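PDB 2VF7: excinuclease ABC, subunit A. from Deinococcus radiodurans, which binds and hydrolyses ATP and binds DNA and zinc as a UvrA-family ABC ATPase, probably taking part in recognising DNA damage for excision repair. Local coordinates for residues A[25-31]-A[458-464]; A[42-46]-A[765-769]. The protein carries 1 engineered substitution. All coordinates share one frame; numbering follows the deposited sequence.

Contact 1. Residues A[25-31]-A[458-464]. With ADP (adenosine-5'-diphosphate), chain E.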
ATOM      1  N   ASN A  25      26.777 -12.758  -0.774  1.00 50.85           N
ATOM      2  CA  ASN A  25      28.202 -13.024  -0.835  1.00 51.31           C
ATOM      3  C   ASN A  25      29.050 -11.780  -1.127  1.00 51.47           C
ATOM      4  O   ASN A  25      30.242 -11.881  -1.362  1.00 51.81           O
ATOM      5  CB  ASN A  25      28.492 -14.156  -1.818  1.00 50.67           C
ATOM      6  CG  ASN A  25      28.220 -13.769  -3.246  1.00 51.24           C
ATOM      7  OD1 ASN A  25      27.216 -13.111  -3.545  1.00 51.17           O
ATOM      8  ND2 ASN A  25      29.111 -14.178  -4.146  1.00 50.89           N
ATOM      9  N   LEU A  26      28.444 -10.602  -1.105  1.00 51.88           N
ATOM     10  CA  LEU A  26      29.215  -9.388  -1.319  1.00 52.19           C
ATOM     11  C   LEU A  26      30.221  -9.294  -0.169  1.00 52.65           C
ATOM     12  O   LEU A  26      29.902  -9.634   0.970  1.00 52.64           O
ATOM     13  CB  LEU A  26      28.288  -8.175  -1.399  1.00 52.12           C
ATOM     14  CG  LEU A  26      27.610  -7.755  -2.717  1.00 51.73           C
ATOM     15  CD1 LEU A  26      27.702  -8.751  -3.854  1.00 52.93           C
ATOM     16  CD2 LEU A  26      26.177  -7.361  -2.491  1.00 50.90           C
ATOM     17  N   LYS A  27      31.445  -8.886  -0.474  1.00 53.08           N
ATOM     18  CA  LYS A  27      32.511  -8.891   0.520  1.00 53.77           C
ATOM     19  C   LYS A  27      32.687  -7.540   1.184  1.00 54.01           C
ATOM     20  O   LYS A  27      33.802  -7.042   1.265  1.00 54.52           O
ATOM     21  CB  LYS A  27      33.850  -9.298  -0.121  1.00 53.88           C
ATOM     22  CG  LYS A  27      33.874 -10.650  -0.829  1.00 54.52           C
ATOM     23  CD  LYS A  27      33.912 -11.792   0.140  1.00 56.20           C
ATOM     24  CE  LYS A  27      33.689 -13.118  -0.572  1.00 58.44           C
ATOM     25  NZ  LYS A  27      33.996 -14.240   0.361  1.00 59.35           N
ATOM     26  N   ASP A  28      31.610  -6.925   1.653  1.00 54.70           N
ATOM     27  CA  ASP A  28      31.753  -5.627   2.329  1.00 55.37           C
ATOM     28  C   ASP A  28      32.450  -4.672   1.359  1.00 55.48           C
ATOM     29  O   ASP A  28      33.532  -4.167   1.652  1.00 55.47           O
ATOM     30  CB  ASP A  28      32.604  -5.807   3.594  1.00 55.82           C
ATOM     31  CG  ASP A  28      32.360  -4.735   4.641  1.00 57.78           C
ATOM     32  OD1 ASP A  28      33.254  -4.530   5.485  1.00 59.53           O
ATOM     33  OD2 ASP A  28      31.278  -4.112   4.648  1.00 60.91           O
ATOM     34  N   ILE A  29      31.830  -4.465   0.189  1.00 54.88           N
ATOM     35  CA  ILE A  29      32.448  -3.729  -0.923  1.00 54.25           C
ATOM     36  C   ILE A  29      32.110  -2.225  -0.939  1.00 54.35           C
ATOM     37  O   ILE A  29      31.115  -1.780  -0.335  1.00 54.11           O
ATOM     38  CB  ILE A  29      32.095  -4.361  -2.344  1.00 54.16           C
ATOM     39  CG1 ILE A  29      30.628  -4.149  -2.716  1.00 53.40           C
ATOM     40  CG2 ILE A  29      32.425  -5.839  -2.406  1.00 53.47           C
ATOM     41  CD1 ILE A  29      30.351  -2.859  -3.477  1.00 53.77           C
ATOM     42  N   SER A  30      32.955  -1.462  -1.637  1.00 54.03           N
ATOM     43  CA  SER A  30      32.679  -0.070  -1.980  1.00 53.80           C
ATOM     44  C   SER A  30      32.720   0.059  -3.492  1.00 53.47           C
ATOM     45  O   SER A  30      33.646  -0.427  -4.126  1.00 53.40           O
ATOM     46  CB  SER A  30      33.733   0.861  -1.384  1.00 53.48           C
ATOM     47  OG  SER A  30      33.686   0.847   0.017  1.00 53.41           O
ATOM     48  N   VAL A  31      31.710   0.699  -4.065  1.00 52.96           N
ATOM     49  CA  VAL A  31      31.705   0.980  -5.489  1.00 53.14           C
ATOM     50  C   VAL A  31      30.998   2.307  -5.750  1.00 53.28           C
ATOM     51  O   VAL A  31      30.168   2.732  -4.964  1.00 53.80           O
ATOM     52  CB  VAL A  31      31.076  -0.196  -6.321  1.00 52.79           C
ATOM     53  CG1 VAL A  31      29.583  -0.280  -6.133  1.00 52.83           C
ATOM     54  CG2 VAL A  31      31.397  -0.051  -7.781  1.00 52.62           C
ATOM     55  N   GLY A 458      29.950 -17.402  -5.833  1.00 57.72           N
ATOM     56  CA  GLY A 458      29.803 -17.675  -4.402  1.00 57.86           C
ATOM     57  C   GLY A 458      30.888 -17.130  -3.484  1.00 58.23           C
ATOM     58  O   GLY A 458      31.250 -15.964  -3.553  1.00 58.24           O
ATOM     59  N   GLU A 459      31.396 -17.988  -2.606  1.00 58.71           N
ATOM     60  CA  GLU A 459      32.398 -17.610  -1.613  1.00 58.92           C
ATOM     61  C   GLU A 459      33.713 -17.180  -2.274  1.00 58.41           C
ATOM     62  O   GLU A 459      34.540 -16.518  -1.648  1.00 58.43           O
ATOM     63  CB  GLU A 459      32.626 -18.758  -0.609  1.00 59.13           C
ATOM     64  CG  GLU A 459      31.362 -19.608  -0.328  1.00 60.40           C
ATOM     65  CD  GLU A 459      31.336 -20.253   1.053  0.70 59.59           C
ATOM     66  OE1 GLU A 459      31.380 -21.501   1.143  0.70 60.06           O
ATOM     67  OE2 GLU A 459      31.254 -19.508   2.052  0.70 61.05           O
ATOM     68  N   LYS A 460      33.879 -17.550  -3.546  1.00 58.04           N
ATOM     69  CA  LYS A 460      35.061 -17.200  -4.342  1.00 57.32           C
ATOM     70  C   LYS A 460      34.795 -16.032  -5.280  1.00 56.57           C
ATOM     71  O   LYS A 460      35.587 -15.758  -6.168  1.00 56.99           O
ATOM     72  CB  LYS A 460      35.542 -18.399  -5.158  1.00 57.33           C
ATOM     73  CG  LYS A 460      36.238 -19.483  -4.363  1.00 57.97           C
ATOM     74  CD  LYS A 460      36.751 -20.543  -5.321  1.00 59.17           C
ATOM     75  CE  LYS A 460      37.769 -21.465  -4.688  1.00 59.25           C
ATOM     76  NZ  LYS A 460      38.335 -22.383  -5.711  1.00 59.20           N
ATOM     77  N   GLY A 461      33.670 -15.357  -5.083  1.00 56.07           N
ATOM     78  CA  GLY A 461      33.340 -14.145  -5.822  1.00 54.81           C
ATOM     79  C   GLY A 461      32.936 -13.031  -4.883  1.00 54.29           C
ATOM     80  O   GLY A 461      33.433 -12.944  -3.759  1.00 54.15           O
ATOM     81  N   GLY A 462      32.033 -12.168  -5.335  1.00 53.98           N
ATOM     82  CA  GLY A 462      31.498 -11.112  -4.468  1.00 53.53           C
ATOM     83  C   GLY A 462      32.389  -9.897  -4.269  1.00 53.39           C
ATOM     84  O   GLY A 462      32.175  -9.126  -3.348  1.00 52.98           O
ATOM     85  N   GLU A 463      33.393  -9.728  -5.130  1.00 53.97           N
ATOM     86  CA  GLU A 463      34.223  -8.506  -5.130  1.00 54.27           C
ATOM     87  C   GLU A 463      34.202  -7.729  -6.452  1.00 53.63           C
ATOM     88  O   GLU A 463      33.750  -8.229  -7.481  1.00 52.94           O
ATOM     89  CB  GLU A 463      35.653  -8.791  -4.671  1.00 54.47           C
ATOM     90  CG  GLU A 463      36.191 -10.124  -5.081  1.00 57.41           C
ATOM     91  CD  GLU A 463      37.207 -10.665  -4.090  1.00 60.14           C
ATOM     92  OE1 GLU A 463      37.575  -9.943  -3.141  1.00 61.99           O
ATOM     93  OE2 GLU A 463      37.632 -11.821  -4.256  1.00 61.74           O
ATOM     94  N   ILE A 464      34.652  -6.481  -6.399  1.00 53.46           N
ATOM     95  CA  ILE A 464      34.572  -5.587  -7.552  1.00 52.96           C
ATOM     96  C   ILE A 464      35.891  -5.673  -8.249  1.00 52.81           C
ATOM     97  O   ILE A 464      36.919  -5.332  -7.683  1.00 52.43           O
ATOM     98  CB  ILE A 464      34.265  -4.096  -7.138  1.00 53.48           C
ATOM     99  CG1 ILE A 464      32.975  -3.983  -6.299  1.00 52.15           C
ATOM    100  CG2 ILE A 464      34.224  -3.164  -8.354  1.00 52.63           C
ATOM    101  CD1 ILE A 464      31.770  -4.671  -6.891  1.00 53.84           C
TER
HETATM  102  PB  ADP E 902      24.500 -13.280 -10.073  1.00 43.47           P
HETATM  103  O1B ADP E 902      25.762 -12.924 -10.805  1.00 47.23           O
HETATM  104  O2B ADP E 902      24.021 -14.676 -10.340  1.00 45.01           O
HETATM  105  O3B ADP E 902      23.411 -12.241 -10.266  1.00 46.30           O
HETATM  106  PA  ADP E 902      23.770 -13.631  -7.396  1.00 39.89           P
HETATM  107  O1A ADP E 902      22.559 -14.280  -8.070  1.00 37.11           O
HETATM  108  O2A ADP E 902      23.555 -12.446  -6.514  1.00 42.67           O
HETATM  109  O3A ADP E 902      24.876 -13.263  -8.498  1.00 40.97           O
HETATM  110  O5' ADP E 902      24.420 -14.762  -6.457  1.00 41.35           O
HETATM  111  C5' ADP E 902      25.285 -14.508  -5.346  1.00 39.25           C
HETATM  112  C4' ADP E 902      24.759 -15.274  -4.144  1.00 39.34           C
HETATM  113  O4' ADP E 902      23.527 -14.671  -3.730  1.00 39.71           O
HETATM  114  C3' ADP E 902      24.441 -16.748  -4.398  1.00 39.63           C
HETATM  115  O3' ADP E 902      24.843 -17.563  -3.269  1.00 36.89           O
HETATM  116  C2' ADP E 902      22.928 -16.730  -4.564  1.00 39.03           C
HETATM  117  O2' ADP E 902      22.308 -17.987  -4.314  1.00 39.62           O
HETATM  118  C1' ADP E 902      22.507 -15.652  -3.573  1.00 39.55           C
HETATM  119  N9  ADP E 902      21.209 -15.026  -3.894  1.00 39.48           N
HETATM  120  C8  ADP E 902      20.935 -14.328  -5.017  1.00 39.84           C
HETATM  121  N7  ADP E 902      19.665 -13.880  -5.049  1.00 37.04           N
HETATM  122  C5  ADP E 902      19.108 -14.297  -3.895  1.00 38.64           C
HETATM  123  C6  ADP E 902      17.787 -14.130  -3.265  1.00 38.51           C
HETATM  124  N6  ADP E 902      16.802 -13.453  -3.911  1.00 40.16           N
HETATM  125  N1  ADP E 902      17.600 -14.694  -2.059  1.00 40.37           N
HETATM  126  C2  ADP E 902      18.570 -15.377  -1.407  1.00 39.14           C
HETATM  127  N3  ADP E 902      19.796 -15.554  -1.913  1.00 40.30           N
HETATM  128  C4  ADP E 902      20.122 -15.038  -3.133  1.00 39.63           C
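The amide nitrogen of Asn25 reaches across to the backbone of Gly458, where ND2 donates to Gly458 O at 2.8 Å in a nearly straight bond (168°). Gly458 O lies in the amide plane of Asn25 and is gripped twice, since Gly461 N comes to it from the opposite face of its own carbonyl plane. The first torsion (chi1 68°) sets the amide between backbone N and carbonyl carbon, with ND2 on the glycine and Asn25 OD1 turned to the sugar of ADP, 3.0 Å from its C5'. A second, weak bond runs from ND2 to Ser47 O in the P-loop. The backbone oxygen, Asn25 O, takes a CA-H...O contact from Gly462 CA at 3.4 Å; a CB on Gly462 would collide with that oxygen. Leu26 brings its backbone to Gly462 while its side chain turns the other way, onto Ser51 and Thr56 of helix 49-69. Next, Lys27 N donates to Gly462 O (3.0 Å), and the lysine chain, bent at chi2 (-75°), runs alongside the glycine-rich loop until NZ bonds Glu459 O at 3.1 Å. Glu463 lies nearby without touching the ammonium and may favour its charge a little. Asp28 and Ile29 both face Ala21 in a G1 beta bulge, where strand 29-34 begins as an outer strand of the small antiparallel sheet; here that sheet meets strand 464-468, at the margin of the six-stranded core sheet of an ABC nucleotide-binding domain. Ile29 lays CG2 against Gly462 O at 3.4 Å and crosses Ile464 at about a right angle, CD1 resting 4.0 Å from Ile464 CG1. Val31 CB comes within 4.2 Å of Ile464 CG1, and its side chain also touches Val451 of strand 449-453.

Contact 2. Residues A[42-46]-A[765-769]. With ADP (adenosine-5'-diphosphate), chain E.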
ATOM      1  N   THR A  42      28.299  -6.868 -14.627  1.00 54.17           N
ATOM      2  CA  THR A  42      28.760  -8.082 -15.323  1.00 53.89           C
ATOM      3  C   THR A  42      29.615  -9.043 -14.485  1.00 53.66           C
ATOM      4  O   THR A  42      30.042  -8.712 -13.379  1.00 53.73           O
ATOM      5  CB  THR A  42      29.480  -7.754 -16.656  1.00 53.79           C
ATOM      6  OG1 THR A  42      30.817  -7.318 -16.395  1.00 53.08           O
ATOM      7  CG2 THR A  42      28.733  -6.675 -17.427  1.00 53.78           C
ATOM      8  N   GLY A  43      29.860 -10.237 -15.022  1.00 53.12           N
ATOM      9  CA  GLY A  43      30.604 -11.264 -14.312  1.00 52.72           C
ATOM     10  C   GLY A  43      29.852 -12.586 -14.318  1.00 52.41           C
ATOM     11  O   GLY A  43      28.681 -12.619 -14.701  1.00 52.39           O
ATOM     12  N   VAL A  44      30.514 -13.668 -13.893  1.00 51.84           N
ATOM     13  CA  VAL A  44      29.917 -15.014 -13.956  1.00 51.85           C
ATOM     14  C   VAL A  44      28.661 -15.096 -13.109  1.00 51.92           C
ATOM     15  O   VAL A  44      28.379 -14.199 -12.309  1.00 53.23           O
ATOM     16  CB  VAL A  44      30.916 -16.169 -13.600  1.00 51.18           C
ATOM     17  CG1 VAL A  44      32.077 -16.211 -14.583  1.00 51.14           C
ATOM     18  CG2 VAL A  44      31.417 -16.041 -12.178  1.00 52.03           C
ATOM     19  N   SER A  45      27.882 -16.148 -13.312  1.00 52.34           N
ATOM     20  CA  SER A  45      26.654 -16.331 -12.567  1.00 52.34           C
ATOM     21  C   SER A  45      27.032 -16.777 -11.179  1.00 52.12           C
ATOM     22  O   SER A  45      27.971 -17.539 -11.005  1.00 52.03           O
ATOM     23  CB  SER A  45      25.762 -17.368 -13.244  1.00 52.30           C
ATOM     24  OG  SER A  45      26.323 -18.644 -13.104  1.00 53.56           O
ATOM     25  N   GLY A  46      26.313 -16.270 -10.194  1.00 52.24           N
ATOM     26  CA  GLY A  46      26.611 -16.562  -8.807  1.00 51.44           C
ATOM     27  C   GLY A  46      27.686 -15.665  -8.253  1.00 51.07           C
ATOM     28  O   GLY A  46      27.993 -15.753  -7.073  1.00 50.69           O
ATOM     29  N   HIS A 765      26.971 -16.716 -18.113  1.00 56.71           N
ATOM     30  CA  HIS A 765      28.072 -15.943 -18.650  1.00 56.47           C
ATOM     31  C   HIS A 765      28.703 -16.689 -19.852  1.00 57.04           C
ATOM     32  O   HIS A 765      28.647 -17.920 -19.908  1.00 56.95           O
ATOM     33  CB  HIS A 765      29.070 -15.688 -17.522  1.00 55.90           C
ATOM     34  CG  HIS A 765      30.153 -14.723 -17.873  1.00 55.55           C
ATOM     35  ND1 HIS A 765      31.377 -15.125 -18.364  1.00 56.63           N
ATOM     36  CD2 HIS A 765      30.201 -13.375 -17.808  1.00 54.36           C
ATOM     37  CE1 HIS A 765      32.132 -14.067 -18.588  1.00 54.64           C
ATOM     38  NE2 HIS A 765      31.441 -12.992 -18.259  1.00 54.63           N
ATOM     39  N   PRO A 766      29.260 -15.957 -20.851  1.00 57.21           N
ATOM     40  CA  PRO A 766      29.990 -16.669 -21.908  1.00 57.21           C
ATOM     41  C   PRO A 766      30.954 -17.750 -21.393  1.00 57.52           C
ATOM     42  O   PRO A 766      31.130 -18.756 -22.061  1.00 57.67           O
ATOM     43  CB  PRO A 766      30.753 -15.539 -22.612  1.00 56.95           C
ATOM     44  CG  PRO A 766      29.856 -14.371 -22.458  1.00 56.70           C
ATOM     45  CD  PRO A 766      29.207 -14.503 -21.123  1.00 56.87           C
ATOM     46  N   ALA A 767      31.562 -17.537 -20.223  1.00 57.62           N
ATOM     47  CA  ALA A 767      32.484 -18.503 -19.633  1.00 58.05           C
ATOM     48  C   ALA A 767      31.761 -19.712 -19.044  1.00 58.52           C
ATOM     49  O   ALA A 767      32.311 -20.815 -19.030  1.00 58.88           O
ATOM     50  CB  ALA A 767      33.354 -17.844 -18.574  1.00 57.47           C
ATOM     51  N   ASP A 768      30.542 -19.500 -18.555  1.00 59.01           N
ATOM     52  CA  ASP A 768      29.741 -20.568 -17.969  1.00 59.70           C
ATOM     53  C   ASP A 768      29.286 -21.542 -19.049  1.00 60.38           C
ATOM     54  O   ASP A 768      29.244 -22.742 -18.815  1.00 60.84           O
ATOM     55  CB  ASP A 768      28.486 -20.027 -17.258  1.00 59.70           C
ATOM     56  CG  ASP A 768      28.781 -19.260 -15.953  1.00 60.09           C
ATOM     57  OD1 ASP A 768      29.730 -19.587 -15.197  1.00 60.10           O
ATOM     58  OD2 ASP A 768      28.003 -18.330 -15.661  1.00 59.31           O
ATOM     59  N   VAL A 769      28.929 -21.033 -20.224  1.00 61.21           N
ATOM     60  CA  VAL A 769      28.295 -21.875 -21.230  1.00 61.91           C
ATOM     61  C   VAL A 769      29.242 -22.949 -21.745  1.00 62.80           C
ATOM     62  O   VAL A 769      28.805 -24.053 -22.058  1.00 63.36           O
ATOM     63  CB  VAL A 769      27.553 -21.066 -22.367  1.00 62.08           C
ATOM     64  CG1 VAL A 769      27.663 -19.574 -22.177  1.00 61.29           C
ATOM     65  CG2 VAL A 769      27.996 -21.483 -23.774  1.00 62.16           C
TER
HETATM   66  PB  ADP E 902      24.500 -13.280 -10.073  1.00 43.47           P
HETATM   67  O1B ADP E 902      25.762 -12.924 -10.805  1.00 47.23           O
HETATM   68  O2B ADP E 902      24.021 -14.676 -10.340  1.00 45.01           O
HETATM   69  O3B ADP E 902      23.411 -12.241 -10.266  1.00 46.30           O
HETATM   70  PA  ADP E 902      23.770 -13.631  -7.396  1.00 39.89           P
HETATM   71  O1A ADP E 902      22.559 -14.280  -8.070  1.00 37.11           O
HETATM   72  O2A ADP E 902      23.555 -12.446  -6.514  1.00 42.67           O
HETATM   73  O3A ADP E 902      24.876 -13.263  -8.498  1.00 40.97           O
HETATM   74  O5' ADP E 902      24.420 -14.762  -6.457  1.00 41.35           O
HETATM   75  C5' ADP E 902      25.285 -14.508  -5.346  1.00 39.25           C
HETATM   76  C4' ADP E 902      24.759 -15.274  -4.144  1.00 39.34           C
HETATM   77  O4' ADP E 902      23.527 -14.671  -3.730  1.00 39.71           O
HETATM   78  C3' ADP E 902      24.441 -16.748  -4.398  1.00 39.63           C
HETATM   79  O3' ADP E 902      24.843 -17.563  -3.269  1.00 36.89           O
HETATM   80  C2' ADP E 902      22.928 -16.730  -4.564  1.00 39.03           C
HETATM   81  O2' ADP E 902      22.308 -17.987  -4.314  1.00 39.62           O
HETATM   82  C1' ADP E 902      22.507 -15.652  -3.573  1.00 39.55           C
HETATM   83  N9  ADP E 902      21.209 -15.026  -3.894  1.00 39.48           N
HETATM   84  C8  ADP E 902      20.935 -14.328  -5.017  1.00 39.84           C
HETATM   85  N7  ADP E 902      19.665 -13.880  -5.049  1.00 37.04           N
HETATM   86  C5  ADP E 902      19.108 -14.297  -3.895  1.00 38.64           C
HETATM   87  C6  ADP E 902      17.787 -14.130  -3.265  1.00 38.51           C
HETATM   88  N6  ADP E 902      16.802 -13.453  -3.911  1.00 40.16           N
HETATM   89  N1  ADP E 902      17.600 -14.694  -2.059  1.00 40.37           N
HETATM   90  C2  ADP E 902      18.570 -15.377  -1.407  1.00 39.14           C
HETATM   91  N3  ADP E 902      19.796 -15.554  -1.913  1.00 40.30           N
HETATM   92  C4  ADP E 902      20.122 -15.038  -3.133  1.00 39.63           C
HETATM   93  O   HOH W   1      29.173 -19.881 -12.223  1.00 43.46           O
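Ser45 grips Asp768 with two donors that end on one oxygen. Its backbone N donates to the syn lone pair of Asp768 OD2 at 3.2 Å, while OG comes from above the carboxylate plane, 3.1 Å from OD2. His765 N is the third donor, 3.1 Å from Asp768 OD2 on its anti side and tilted 31° out of the carboxylate plane; this bond makes the pair a capping box. The other oxygen is served by a water, which donates to Asp768 OD1 and Ser45 O. With an alanine at Asp768, Ser45 N, Ser45 OG and His765 N would probably lose their shared acceptor, and the serine hydroxyl would be likelier to turn. His765 ND1 accepts from Ala767 N at 3.1 Å, the capping bond of the N-cap residue, and NE2 has a weak bond to Thr481 OG1. Val44 CG1 sits over one face of that imidazole, 4.0 Å from His765 ND1. One residue past Ser45, Gly46 N donates to ADP O2B at 2.8 Å, and Gly43 O accepts from Lys49 NZ. This is consistent with the interface of two ABC nucleotide-binding domains, here in one chain, where the D-loop region of one meets the P-loop of the other.

In the fold
The segments of the two contacts alternate along the chain, 25-31, 42-46, 458-464 and 765-769, and the contact centres lie about 15 Å apart, with ADP touching both. They meet directly: Gly458 N of contact 1 lies 2.8 Å from Gly46 O of contact 2, a probable hydrogen bond. Strands 38-42 and 464-468, bordering contacts 2 and 1, belong to the same six-stranded sheet, and helix 49-69 follows the P-loop of contact 2 and touches Leu26 and Ile464 of contact 1. Contact 1 joins the small antiparallel sheet to the core sheet within one nucleotide-binding domain, beside its ADP, whereas contact 2 joins that domain to helix 766-781 of the second, as expected when one chain carries both ATPase halves.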